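Local coordinates for endo-beta-1,4-glucanase (Bacillus licheniformis, PDB 2JEN), which is a family 12 xyloglucanase that probably cleaves internal beta-1,4-glucosidic bonds of xyloglucan, a plant cell-wall polysaccharide, and, to judge by its class, of cellulose, at residues A[94-97]-A[98-101]. The protein carries 1 engineered substitution. Sequence-based numbering, arbitrary orientation.
Sequences SGWH and WTEG. With GLC (alpha-D-glucopyranose), chain B; BGC (beta-D-glucopyranose), chain C; BGC (beta-D-glucopyranose), chain D.
Trp98 stands between protein and sugar: CH2 of Trp96 sits 3.4 Å above the centre of one face, while the beta-glucose of chain C and C4 of the alpha-glucose lie over the opposite face. The two six-membered rings of Trp96 and Trp98 meet obliquely, planes at 39°. Trp98 also turns its edge to the face of His97, CE3 lying 3.6 Å from NE2 of the imidazole. That NE2 donates to O3 of the alpha-glucose at 2.8 Å, and ND1 is taken by Glu239, so both ring nitrogens are engaged and the imidazole's rotation is fixed. The carbonyl O of Trp98 accepts from O2 of the chain D glucose (2.9 Å); aromatic platform and backbone together make a glycan-binding wall.

Behind it, OG1 of Thr99 holds the turn together with three hydrogen bonds. Lying between the backbone N and the carbonyl carbon (chi1 47°), it receives a nearly straight bond from His97 N (3.1 Å). It donates to Gly101 O and accepts from a water shared with Gly95 O. Trp96 NE1 bonds to Ser147 O.

In the family 12 beta-jelly-roll, this cleft-side loop follows strand 91-95, which pairs antiparallel with strands 46-49 and 234-244; Tyr47 of the former touches His97 and Thr99.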
loop_
_atom_site.group_PDB
_atom_site.type_symbol
_atom_site.label_atom_id
_atom_site.label_comp_id
_atom_site.label_asym_id
_atom_site.label_seq_id
_atom_site.Cartn_x
_atom_site.Cartn_y
_atom_site.Cartn_z
ATOM N N SER A 94 -4.911 -18.079 -23.343
ATOM C CA SER A 94 -5.460 -18.069 -24.699
ATOM C C SER A 94 -6.634 -18.995 -24.808
ATOM O O SER A 94 -6.519 -20.143 -24.413
ATOM C CB SER A 94 -4.364 -18.500 -25.676
ATOM O OG SER A 94 -4.823 -18.251 -26.998
ATOM N N GLY A 95 -7.750 -18.516 -25.325
ATOM C CA GLY A 95 -8.951 -19.303 -25.432
ATOM C C GLY A 95 -9.931 -19.027 -24.345
ATOM O O GLY A 95 -10.234 -17.868 -24.032
ATOM N N TRP A 96 -10.463 -20.103 -23.784
ATOM C CA TRP A 96 -11.517 -20.054 -22.785
ATOM C C TRP A 96 -10.958 -20.101 -21.346
ATOM O O TRP A 96 -9.950 -20.740 -21.082
ATOM C CB TRP A 96 -12.472 -21.244 -23.031
ATOM C CG TRP A 96 -13.480 -21.553 -21.985
ATOM C CD1 TRP A 96 -14.775 -21.171 -21.966
ATOM C CD2 TRP A 96 -13.295 -22.407 -20.840
ATOM N NE1 TRP A 96 -15.409 -21.675 -20.870
ATOM C CE2 TRP A 96 -14.524 -22.440 -20.150
ATOM C CE3 TRP A 96 -12.202 -23.095 -20.306
ATOM C CZ2 TRP A 96 -14.708 -23.188 -18.991
ATOM C CZ3 TRP A 96 -12.356 -23.791 -19.135
ATOM C CH2 TRP A 96 -13.599 -23.840 -18.487
ATOM N N HIS A 97 -11.636 -19.467 -20.387
ATOM C CA HIS A 97 -11.357 -19.737 -18.975
ATOM C C HIS A 97 -12.576 -19.380 -18.134
ATOM O O HIS A 97 -12.686 -18.285 -17.594
ATOM C CB HIS A 97 -10.131 -18.993 -18.451
ATOM C CG HIS A 97 -9.739 -19.456 -17.085
ATOM N ND1 HIS A 97 -8.802 -20.447 -16.895
ATOM C CD2 HIS A 97 -10.244 -19.157 -15.865
ATOM C CE1 HIS A 97 -8.733 -20.713 -15.598
ATOM N NE2 HIS A 97 -9.599 -19.946 -14.950
ATOM N N TRP A 98 -13.537 -20.295 -18.072
ATOM C CA TRP A 98 -14.828 -20.036 -17.431
ATOM C C TRP A 98 -15.368 -18.680 -17.889
ATOM O O TRP A 98 -15.815 -17.853 -17.100
ATOM C CB TRP A 98 -14.705 -20.150 -15.915
ATOM C CG TRP A 98 -14.674 -21.592 -15.446
ATOM C CD1 TRP A 98 -15.758 -22.332 -15.067
ATOM C CD2 TRP A 98 -13.542 -22.453 -15.316
ATOM N NE1 TRP A 98 -15.362 -23.584 -14.695
ATOM C CE2 TRP A 98 -14.011 -23.695 -14.850
ATOM C CE3 TRP A 98 -12.185 -22.307 -15.565
ATOM C CZ2 TRP A 98 -13.169 -24.763 -14.615
ATOM C CZ3 TRP A 98 -11.361 -23.377 -15.351
ATOM C CH2 TRP A 98 -11.860 -24.591 -14.885
ATOM N N THR A 99 -15.332 -18.494 -19.194
ATOM C CA THR A 99 -15.809 -17.310 -19.865
ATOM C C THR A 99 -16.897 -17.707 -20.854
ATOM O O THR A 99 -17.037 -18.853 -21.227
ATOM C CB THR A 99 -14.658 -16.601 -20.632
ATOM O OG1 THR A 99 -13.893 -17.540 -21.393
ATOM C CG2 THR A 99 -13.742 -15.846 -19.680
ATOM N N GLU A 100 -17.677 -16.721 -21.292
ATOM C CA GLU A 100 -18.611 -16.975 -22.391
ATOM C C GLU A 100 -17.823 -16.911 -23.680
ATOM O O GLU A 100 -17.734 -15.884 -24.359
ATOM C CB GLU A 100 -19.802 -16.013 -22.405
ATOM C CG GLU A 100 -20.800 -16.206 -23.592
ATOM C CD GLU A 100 -21.124 -17.671 -23.978
ATOM O OE1 GLU A 100 -21.637 -18.428 -23.134
ATOM O OE2 GLU A 100 -20.898 -18.062 -25.154
ATOM N N GLY A 101 -17.241 -18.032 -24.044
ATOM C CA GLY A 101 -16.458 -18.114 -25.234
ATOM C C GLY A 101 -14.959 -18.036 -25.037
ATOM O O GLY A 101 -14.438 -18.332 -23.981
HETATM C C1 GLC B . -8.095 -24.076 -11.668
HETATM C C2 GLC B . -8.503 -22.807 -12.390
HETATM C C3 GLC B . -9.568 -22.072 -11.616
HETATM C C4 GLC B . -10.728 -23.038 -11.379
HETATM C C5 GLC B . -10.214 -24.283 -10.636
HETATM C C6 GLC B . -11.357 -25.304 -10.524
HETATM O O2 GLC B . -7.401 -21.945 -12.670
HETATM O O3 GLC B . -9.910 -20.866 -12.321
HETATM O O4 GLC B . -11.732 -22.465 -10.593
HETATM O O5 GLC B . -9.234 -24.909 -11.441
HETATM O O6 GLC B . -11.799 -25.421 -9.191
HETATM C C2 BGC C . -14.156 -22.145 -10.689
HETATM C C3 BGC C . -15.203 -21.377 -11.502
HETATM C C4 BGC C . -14.804 -19.928 -11.706
HETATM C C5 BGC C . -13.391 -19.810 -12.247
HETATM C C6 BGC C . -12.821 -18.372 -12.274
HETATM C C1 BGC C . -12.823 -21.942 -11.352
HETATM O O2 BGC C . -14.409 -23.549 -10.650
HETATM O O3 BGC C . -16.464 -21.403 -10.841
HETATM O O4 BGC C . -15.657 -19.393 -12.705
HETATM O O5 BGC C . -12.544 -20.584 -11.439
HETATM O O6 BGC C . -12.984 -17.692 -11.010
HETATM C C2 BGC D . -16.941 -17.601 -13.606
HETATM C C3 BGC D . -17.968 -16.516 -13.291
HETATM C C4 BGC D . -19.085 -17.053 -12.406
HETATM C C5 BGC D . -18.492 -17.719 -11.176
HETATM C C6 BGC D . -19.574 -18.250 -10.230
HETATM C C1 BGC D . -16.504 -18.303 -12.320
HETATM O O2 BGC D . -15.821 -17.047 -14.299
HETATM O O3 BGC D . -18.536 -16.017 -14.484
HETATM O O4 BGC D . -19.953 -15.984 -12.053
HETATM O O5 BGC D . -17.630 -18.765 -11.590
HETATM O O6 BGC D . -20.005 -19.532 -10.642
HETATM O O HOH W 1 -11.268 -16.413 -21.942
#